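Local coordinates for protein aerobactin synthase IucC (Klebsiella pneumoniae, PDB 6CN7) that catalyses, as an ATP-dependent ligase, the attachment of a second N-acetyl-N-hydroxylysine to citryl-N-acetyl-N-hydroxylysine, yielding the siderophore aerobactin, at residues Ser88-Asp91 with Ala92-Ala95. The protein carries 5 engineered substitutions. Sequence-based numbering, arbitrary orientation.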
loop_
_atom_site.group_PDB
_atom_site.type_symbol
_atom_site.label_atom_id
_atom_site.label_comp_id
_atom_site.label_asym_id
_atom_site.label_seq_id
_atom_site.Cartn_x
_atom_site.Cartn_y
_atom_site.Cartn_z
ATOM N N SER A 88 0.802 29.864 -5.406
ATOM C CA SER A 88 0.318 29.450 -6.722
ATOM C C SER A 88 0.277 27.925 -6.832
ATOM O O SER A 88 0.908 27.316 -7.698
ATOM C CB SER A 88 1.187 30.059 -7.827
ATOM O OG SER A 88 1.301 31.463 -7.669
ATOM N N MET A 89 -0.486 27.316 -5.930
ATOM C CA MET A 89 -0.595 25.868 -5.853
ATOM C C MET A 89 -1.847 25.397 -6.579
ATOM O O MET A 89 -2.891 26.055 -6.531
ATOM C CB MET A 89 -0.637 25.400 -4.395
ATOM C CG MET A 89 0.085 26.322 -3.417
ATOM S SD MET A 89 0.058 25.715 -1.713
ATOM C CE MET A 89 1.631 24.880 -1.644
ATOM N N SER A 90 -1.736 24.256 -7.253
ATOM C CA SER A 90 -2.895 23.614 -7.850
ATOM C C SER A 90 -3.727 22.930 -6.771
ATOM O O SER A 90 -3.272 22.713 -5.644
ATOM C CB SER A 90 -2.461 22.591 -8.900
ATOM O OG SER A 90 -1.606 21.613 -8.330
ATOM N N ASP A 91 -4.968 22.593 -7.126
ATOM C CA ASP A 91 -5.819 21.852 -6.200
ATOM C C ASP A 91 -5.135 20.573 -5.737
ATOM O O ASP A 91 -5.238 20.193 -4.564
ATOM C CB ASP A 91 -7.161 21.528 -6.856
ATOM C CG ASP A 91 -8.007 22.762 -7.105
ATOM O OD1 ASP A 91 -7.739 23.807 -6.477
ATOM O OD2 ASP A 91 -8.949 22.681 -7.922
ATOM N N ALA A 92 -4.424 19.900 -6.643
ATOM C CA ALA A 92 -3.747 18.660 -6.285
ATOM C C ALA A 92 -2.549 18.924 -5.384
ATOM O O ALA A 92 -2.300 18.170 -4.436
ATOM C CB ALA A 92 -3.319 17.917 -7.549
ATOM N N THR A 93 -1.790 19.989 -5.662
ATOM C CA THR A 93 -0.657 20.331 -4.810
ATOM C C THR A 93 -1.103 20.638 -3.386
ATOM O O THR A 93 -0.363 20.373 -2.433
ATOM C CB THR A 93 0.102 21.522 -5.398
ATOM O OG1 THR A 93 0.557 21.198 -6.718
ATOM C CG2 THR A 93 1.304 21.888 -4.533
ATOM N N VAL A 94 -2.306 21.190 -3.220
ATOM C CA VAL A 94 -2.822 21.459 -1.883
ATOM C C VAL A 94 -3.201 20.159 -1.187
ATOM O O VAL A 94 -2.914 19.969 -0.001
ATOM C CB VAL A 94 -4.012 22.433 -1.960
ATOM C CG1 VAL A 94 -4.644 22.627 -0.586
ATOM C CG2 VAL A 94 -3.562 23.768 -2.525
ATOM N N ALA A 95 -3.856 19.245 -1.909
ATOM C CA ALA A 95 -4.241 17.972 -1.308
ATOM C C ALA A 95 -3.015 17.182 -0.872
ATOM O O ALA A 95 -3.047 16.489 0.151
ATOM C CB ALA A 95 -5.084 17.161 -2.291
#
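Ser-90 and Thr-93 face each other across the first turn of helix 91-114, where the backbone goes from extended at Ser-90 (phi/psi -76°/164°) to helical at Asp-91, and Val-94 N donates to Ser-90 O at 3.0 Å. The next helical bond runs from Ala-95 N to Asp-91 O at 3.1 Å. Ser-90 is the N-cap. Its OG sits between its own backbone N and carbonyl carbon (chi1 58°), and this turns the hydroxyl forward over the first turn, where OG lies 3.1 Å from Thr-93 N. The hydroxyl OG of Ser-90 hydrogen-bonds Thr-93 OG1 at 2.7 Å, two hydroxyls meeting end to end, and either could be the donor. Thr-93 supports this pairing by holding OG1 beside its own backbone N, while CG2 stands anti to that N and faces Met-89. The chain of Met-89 crosses both Thr-93 and Val-94 at about a right angle: CB rests 3.8 Å from Val-94 CG2 and 4.0 Å from Thr-93 CG2, and the bend at SD brings CE to 4.2 Å from the same threonine methyl. Val-94, the one buried residue here, also packs on Met-81 and Lys-84 of helix 76-87. Asp-91 OD1 makes a salt bridge with Lys-84 of that helix. The preceding helix closes in a Schellman motif with Ser-88, at positive phi, as its C-prime residue, and the short loop leads into helix 91-114, a helix-loop-helix connection on the protein surface. Polar and apolar roles are thus divided: the two hydroxyls pair at the N-terminal end of the helix, methyl groups and thioether lie against the turn, and the acidic Asp-91 in the first turn probably interacts favourably with the helix dipole as well as with Lys-84.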